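PDB 4XFK: putative branched chain amino acid ABC transporter, periplasmic amino acid-binding protein from Brucella ovis, which probably binds leucine, isoleucine, valine, threonine and alanine as the periplasmic component of an amino-acid transport system. Local coordinates for residues P270-E275 against F374-T379; N163-W168 against K190-V195. The protein carries 1 engineered substitution. All coordinates share one frame; numbering follows the deposited sequence.

Contact 1: residues P270-E275 against F374-T379; sequences PEANGE and FLPFKT. With ACT (acetate ion), chain C.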
loop_
_atom_site.group_PDB
_atom_site.type_symbol
_atom_site.label_atom_id
_atom_site.label_comp_id
_atom_site.label_asym_id
_atom_site.label_seq_id
_atom_site.Cartn_x
_atom_site.Cartn_y
_atom_site.Cartn_z
ATOM N N PRO A 270 6.943 -3.649 13.797
ATOM C CA PRO A 270 8.237 -4.153 14.278
ATOM C C PRO A 270 8.144 -5.254 15.342
ATOM O O PRO A 270 9.047 -6.088 15.404
ATOM C CB PRO A 270 8.892 -2.911 14.887
ATOM C CG PRO A 270 8.298 -1.774 14.142
ATOM C CD PRO A 270 6.889 -2.176 13.796
ATOM N N GLU A 271 7.094 -5.241 16.165
ATOM C CA GLU A 271 6.936 -6.208 17.259
ATOM C C GLU A 271 5.955 -7.326 16.947
ATOM O O GLU A 271 5.601 -8.096 17.841
ATOM C CB GLU A 271 6.380 -5.535 18.511
ATOM C CG GLU A 271 7.096 -4.325 19.015
ATOM C CD GLU A 271 6.380 -3.739 20.217
ATOM O OE1 GLU A 271 5.976 -2.562 20.152
ATOM O OE2 GLU A 271 6.205 -4.465 21.222
ATOM N N ALA A 272 5.478 -7.403 15.710
ATOM C CA ALA A 272 4.408 -8.343 15.396
ATOM C C ALA A 272 4.890 -9.750 15.076
ATOM O O ALA A 272 4.114 -10.695 15.155
ATOM C CB ALA A 272 3.524 -7.809 14.278
ATOM N N ASN A 273 6.163 -9.895 14.713
ATOM C CA ASN A 273 6.686 -11.210 14.366
ATOM C C ASN A 273 8.046 -11.458 14.999
ATOM O O ASN A 273 9.007 -11.844 14.328
ATOM C CB ASN A 273 6.746 -11.409 12.852
ATOM C CG ASN A 273 6.988 -12.853 12.473
ATOM O OD1 ASN A 273 6.511 -13.764 13.152
ATOM N ND2 ASN A 273 7.743 -13.073 11.402
ATOM N N GLY A 274 8.114 -11.220 16.303
ATOM C CA GLY A 274 9.276 -11.578 17.091
ATOM C C GLY A 274 10.571 -10.975 16.588
ATOM O O GLY A 274 10.607 -9.830 16.120
ATOM N N GLU A 275 11.643 -11.751 16.663
ATOM C CA GLU A 275 12.955 -11.241 16.275
ATOM C C GLU A 275 13.057 -10.902 14.781
ATOM O O GLU A 275 13.784 -9.979 14.409
ATOM C CB GLU A 275 14.070 -12.199 16.709
ATOM C CG GLU A 275 14.037 -13.551 16.023
ATOM C CD GLU A 275 14.924 -14.571 16.711
ATOM O OE1 GLU A 275 15.493 -14.250 17.778
ATOM O OE2 GLU A 275 15.043 -15.696 16.188
ATOM N N PHE A 374 2.876 2.547 17.488
ATOM C CA PHE A 374 1.906 1.552 17.074
ATOM C C PHE A 374 2.200 0.209 17.718
ATOM O O PHE A 374 3.274 -0.353 17.548
ATOM C CB PHE A 374 1.864 1.488 15.546
ATOM C CG PHE A 374 1.289 2.732 14.939
ATOM C CD1 PHE A 374 2.099 3.816 14.632
ATOM C CD2 PHE A 374 -0.082 2.847 14.736
ATOM C CE1 PHE A 374 1.554 4.987 14.104
ATOM C CE2 PHE A 374 -0.622 4.009 14.207
ATOM C CZ PHE A 374 0.197 5.077 13.892
ATOM N N LEU A 375 1.233 -0.285 18.485
ATOM C CA LEU A 375 1.363 -1.534 19.222
ATOM C C LEU A 375 0.438 -2.552 18.569
ATOM O O LEU A 375 -0.765 -2.311 18.462
ATOM C CB LEU A 375 0.933 -1.318 20.673
ATOM C CG LEU A 375 1.002 -2.537 21.594
ATOM C CD1 LEU A 375 2.435 -2.800 22.007
ATOM C CD2 LEU A 375 0.105 -2.350 22.823
ATOM N N PRO A 376 0.991 -3.690 18.117
ATOM C CA PRO A 376 0.151 -4.703 17.468
ATOM C C PRO A 376 -0.734 -5.435 18.475
ATOM O O PRO A 376 -0.275 -5.715 19.585
ATOM C CB PRO A 376 1.179 -5.669 16.869
ATOM C CG PRO A 376 2.370 -5.556 17.764
ATOM C CD PRO A 376 2.392 -4.132 18.268
ATOM N N PHE A 377 -1.976 -5.740 18.101
ATOM C CA PHE A 377 -2.844 -6.521 18.988
ATOM C C PHE A 377 -3.545 -7.708 18.322
ATOM O O PHE A 377 -4.138 -8.537 19.011
ATOM C CB PHE A 377 -3.850 -5.633 19.737
ATOM C CG PHE A 377 -4.842 -4.928 18.849
ATOM C CD1 PHE A 377 -5.991 -5.576 18.413
ATOM C CD2 PHE A 377 -4.648 -3.601 18.485
ATOM C CE1 PHE A 377 -6.912 -4.924 17.610
ATOM C CE2 PHE A 377 -5.565 -2.951 17.683
ATOM C CZ PHE A 377 -6.706 -3.606 17.258
ATOM N N LYS A 378 -3.483 -7.789 16.995
ATOM C CA LYS A 378 -4.087 -8.900 16.265
ATOM C C LYS A 378 -3.397 -9.072 14.923
ATOM O O LYS A 378 -3.237 -8.110 14.179
ATOM C CB LYS A 378 -5.589 -8.662 16.045
ATOM C CG LYS A 378 -6.282 -9.707 15.169
ATOM C CD LYS A 378 -6.278 -11.082 15.825
ATOM C CE LYS A 378 -6.993 -12.108 14.959
ATOM N NZ LYS A 378 -6.961 -13.477 15.552
ATOM N N THR A 379 -2.988 -10.295 14.615
ATOM C CA THR A 379 -2.453 -10.600 13.294
ATOM C C THR A 379 -3.361 -11.598 12.604
ATOM O O THR A 379 -3.667 -12.657 13.156
ATOM C CB THR A 379 -1.037 -11.182 13.362
ATOM O OG1 THR A 379 -0.139 -10.188 13.862
ATOM C CG2 THR A 379 -0.576 -11.623 11.978
HETATM C C ACT C . 0.293 -9.491 17.514
HETATM O O ACT C . -0.467 -9.819 18.456
HETATM O OXT ACT C . -0.280 -9.204 16.440
HETATM C CH3 ACT C . 1.787 -9.432 17.665
#
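Ala272 and Glu271 meet the ring of Pro376 through carbon atoms: Ala272 CB lies 4.1 Å from Pro376 CB, and Glu271 CB lies 4.1 Å from Pro376 CG. Two neighbouring ring atoms are therefore touched by two consecutive residues of 270-275. No hydrogen bond joins the segments directly, and only about 201 Å² of surface is buried, so the contact is a small apolar patch at the protein surface.

Beyond CB, Glu271 turns to a second partner. Its CG sits beside the backbone N, anti to the carbonyl carbon (chi1 -53°), and CD continues the chain extended. The side chains of Glu271 and Leu375 cross obliquely, with Glu271 OE1 4.0 Å from Leu375 CD1. This is van der Waals contact; the polar partner of OE1 is the backbone N of Arg364, which probably helps to hold the carboxylate there. Leu375 leaves its strand away from 270-275, yet its CD1 comes back within reach of both carboxylate oxygens.

An acetate ion, probably from the crystallisation liquor, bridges the two segments on the Thr379 side. Its methyl carbon CH3 sits 3.6 Å from Ala272 CA and 3.9 Å from Pro376 CG. At its polar end, Thr379 OG1, anti to the carbonyl carbon (chi1 -66°), donates a hydrogen bond of 2.8 Å to acetate OXT. Between Pro376 and Thr379, Phe377 and Lys378 both face Val356, a classic beta bulge in strand 373-380.

The contact joins the turn leading into helix 274-288 to strand 373-380, which pairs antiparallel with strand 350-360. Pro376 also rests on Val355 of that strand, Ala272 on Met338, and Pro270 packs on Met278 and Ala281 of helix 274-288.

Contact 2: residues N163-W168 against K190-V195; sequences NQNYSW and KTLHEV. With ACT (acetate ion), chain B.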
loop_
_atom_site.group_PDB
_atom_site.type_symbol
_atom_site.label_atom_id
_atom_site.label_comp_id
_atom_site.label_asym_id
_atom_site.label_seq_id
_atom_site.Cartn_x
_atom_site.Cartn_y
_atom_site.Cartn_z
ATOM N N ASN A 163 -13.868 9.950 3.595
ATOM C CA ASN A 163 -12.875 9.581 2.591
ATOM C C ASN A 163 -12.746 10.600 1.480
ATOM O O ASN A 163 -13.590 11.483 1.325
ATOM C CB ASN A 163 -13.175 8.200 1.991
ATOM C CG ASN A 163 -13.136 7.097 3.027
ATOM O OD1 ASN A 163 -12.065 6.638 3.412
ATOM N ND2 ASN A 163 -14.303 6.679 3.495
ATOM N N GLN A 164 -11.660 10.459 0.725
ATOM C CA GLN A 164 -11.343 11.301 -0.417
ATOM C C GLN A 164 -12.167 10.902 -1.637
ATOM O O GLN A 164 -12.345 9.714 -1.919
ATOM C CB GLN A 164 -9.855 11.163 -0.740
ATOM C CG GLN A 164 -8.928 11.621 0.391
ATOM C CD GLN A 164 -7.546 11.014 0.301
ATOM O OE1 GLN A 164 -6.530 11.725 0.338
ATOM N NE2 GLN A 164 -7.494 9.700 0.206
ATOM N N ASN A 165 -12.647 11.896 -2.377
ATOM C CA ASN A 165 -13.495 11.614 -3.526
ATOM C C ASN A 165 -12.685 11.286 -4.785
ATOM O O ASN A 165 -12.579 12.100 -5.711
ATOM C CB ASN A 165 -14.478 12.761 -3.777
ATOM C CG ASN A 165 -15.744 12.291 -4.466
ATOM O OD1 ASN A 165 -15.737 11.281 -5.176
ATOM N ND2 ASN A 165 -16.842 13.015 -4.257
ATOM N N TYR A 166 -12.099 10.092 -4.782
ATOM C CA TYR A 166 -11.521 9.468 -5.975
ATOM C C TYR A 166 -11.641 7.962 -5.789
ATOM O O TYR A 166 -12.182 7.513 -4.773
ATOM C CB TYR A 166 -10.075 9.915 -6.256
ATOM C CG TYR A 166 -8.972 9.386 -5.356
ATOM C CD1 TYR A 166 -8.876 9.771 -4.023
ATOM C CD2 TYR A 166 -7.981 8.547 -5.870
ATOM C CE1 TYR A 166 -7.838 9.321 -3.217
ATOM C CE2 TYR A 166 -6.946 8.088 -5.075
ATOM C CZ TYR A 166 -6.876 8.476 -3.748
ATOM O OH TYR A 166 -5.845 8.037 -2.944
ATOM N N SER A 167 -11.154 7.181 -6.751
ATOM C CA SER A 167 -11.402 5.735 -6.763
ATOM C C SER A 167 -11.123 5.079 -5.411
ATOM O O SER A 167 -11.947 4.317 -4.902
ATOM C CB SER A 167 -10.613 5.037 -7.875
ATOM O OG SER A 167 -9.229 5.217 -7.683
ATOM N N TRP A 168 -9.976 5.400 -4.818
ATOM C CA TRP A 168 -9.589 4.796 -3.545
ATOM C C TRP A 168 -10.594 5.073 -2.422
ATOM O O TRP A 168 -11.056 4.151 -1.743
ATOM C CB TRP A 168 -8.187 5.272 -3.143
ATOM C CG TRP A 168 -7.888 5.094 -1.682
ATOM C CD1 TRP A 168 -7.711 6.088 -0.759
ATOM C CD2 TRP A 168 -7.737 3.857 -0.972
ATOM N NE1 TRP A 168 -7.453 5.550 0.475
ATOM C CE2 TRP A 168 -7.468 4.183 0.376
ATOM C CE3 TRP A 168 -7.825 2.508 -1.338
ATOM C CZ2 TRP A 168 -7.273 3.211 1.360
ATOM C CZ3 TRP A 168 -7.620 1.543 -0.358
ATOM C CH2 TRP A 168 -7.352 1.900 0.974
ATOM N N LYS A 190 -21.782 9.657 6.506
ATOM C CA LYS A 190 -20.589 9.485 5.694
ATOM C C LYS A 190 -20.342 10.697 4.814
ATOM O O LYS A 190 -21.265 11.451 4.499
ATOM C CB LYS A 190 -20.681 8.208 4.852
ATOM C CG LYS A 190 -21.835 8.181 3.871
ATOM C CD LYS A 190 -22.108 6.765 3.386
ATOM C CE LYS A 190 -23.443 6.684 2.665
ATOM N NZ LYS A 190 -23.773 5.284 2.271
ATOM N N THR A 191 -19.085 10.872 4.423
ATOM C CA THR A 191 -18.646 12.026 3.656
ATOM C C THR A 191 -17.566 11.623 2.666
ATOM O O THR A 191 -16.653 10.873 3.012
ATOM C CB THR A 191 -17.993 13.071 4.584
ATOM O OG1 THR A 191 -18.994 13.660 5.414
ATOM C CG2 THR A 191 -17.269 14.161 3.787
ATOM N N LEU A 192 -17.678 12.123 1.442
ATOM C CA LEU A 192 -16.568 12.142 0.503
ATOM C C LEU A 192 -16.208 13.597 0.253
ATOM O O LEU A 192 -17.084 14.415 -0.046
ATOM C CB LEU A 192 -16.960 11.496 -0.818
ATOM C CG LEU A 192 -17.231 9.997 -0.849
ATOM C CD1 LEU A 192 -17.684 9.609 -2.247
ATOM C CD2 LEU A 192 -15.993 9.213 -0.456
ATOM N N HIS A 193 -14.927 13.922 0.348
ATOM C CA HIS A 193 -14.499 15.303 0.197
ATOM C C HIS A 193 -13.437 15.452 -0.886
ATOM O O HIS A 193 -12.861 14.470 -1.358
ATOM C CB HIS A 193 -14.002 15.864 1.538
ATOM C CG HIS A 193 -12.876 15.082 2.144
ATOM N ND1 HIS A 193 -11.591 15.114 1.642
ATOM C CD2 HIS A 193 -12.840 14.244 3.211
ATOM C CE1 HIS A 193 -10.816 14.334 2.375
ATOM N NE2 HIS A 193 -11.547 13.791 3.331
ATOM N N GLU A 194 -13.198 16.694 -1.282
ATOM C CA GLU A 194 -12.181 17.007 -2.270
ATOM C C GLU A 194 -10.831 16.453 -1.838
ATOM O O GLU A 194 -10.537 16.360 -0.642
ATOM C CB GLU A 194 -12.095 18.519 -2.482
ATOM N N VAL A 195 -10.018 16.088 -2.820
ATOM C CA VAL A 195 -8.756 15.414 -2.557
ATOM C C VAL A 195 -7.602 16.399 -2.434
ATOM O O VAL A 195 -7.340 17.186 -3.347
ATOM C CB VAL A 195 -8.431 14.400 -3.672
ATOM C CG1 VAL A 195 -7.214 13.569 -3.303
ATOM C CG2 VAL A 195 -9.637 13.503 -3.937
HETATM C C ACT B . -4.263 5.048 -3.143
HETATM O O ACT B . -4.619 5.955 -3.931
HETATM O OXT ACT B . -4.097 3.909 -3.637
HETATM C CH3 ACT B . -4.048 5.330 -1.689
HETATM O O HOH W 1 -16.965 8.060 3.092
HETATM O O HOH W 2 -16.714 15.365 -2.555
#
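Asn163 and Gln164 pair in parallel with Leu192 and His193, through Asn163 N to Thr191 O (3.0 Å), His193 N to Asn163 O (2.9 Å) and Asn165 N to His193 O (2.8 Å). These are the two adjacent parallel strands of a beta-alpha-beta crossover, in which strand 158-164, helix 167-184 and strand 186-193 follow one another within the periplasmic binding protein fold. Asn163 O is gripped further by a CA-H...O contact from Leu192 CA at 3.2 Å.

The imidazole of His193 places one face over the same oxygen, with CD2 3.4 Å from Asn163 O. CB leaves the backbone away from the partner strand, but CG sits between N and the carbonyl carbon (chi1 58°), which starts the ring back toward Asn163. Two bonds fix the ring's rotation: ND1 donates to Glu194 O, nearly in the ring plane, and NE2 pairs with Asn220 ND2. Asn163 CB meets Leu192 CD2 on one side of the sheet, while Asn163 OD1 receives the backbone N-H of Gly219.

Asn165 centres an inverse gamma turn, closed by Tyr166 N bonding back to Gln164 O; its side chain crosses Leu192 at about a right angle, ND2 nearest Leu192 CB. Val195 CG2 packs against Asn165 O and Tyr166 CD1. Tyr166, at the N-cap of helix 167-184, donates through OH to O of an acetate ion (2.6 Å), probably from the crystallisation liquor, whose methyl lies over one Trp168 ring face. Ser88 OG and Glu118 N also bind it, consistent with a site in the interdomain cleft. Across the strand end, one water accepts from Asn165 ND2 at 2.9 Å and donates to Leu192 O at 2.7 Å.

From the N terminus, contact 2 comes first: 163-168 meets 190-195 after 21 intervening residues, mostly helix 167-184, closing a short loop. The chain then runs on through strands 215-218, 240-243 and 263-266 before contact 1 opens at 270-275; its partner 374-379 returns after 98 residues that include strand 350-360. The two loops are in series, neither nesting nor crossing. Both reach the same mixed sheet, contact 2 at the pair 158-164 and 186-193, contact 1 at strand 373-380, with the intervening strands linking them. Their centres are 30 Å apart and their nearest atoms about 14 Å, so the relation runs through the sheet rather than direct touch.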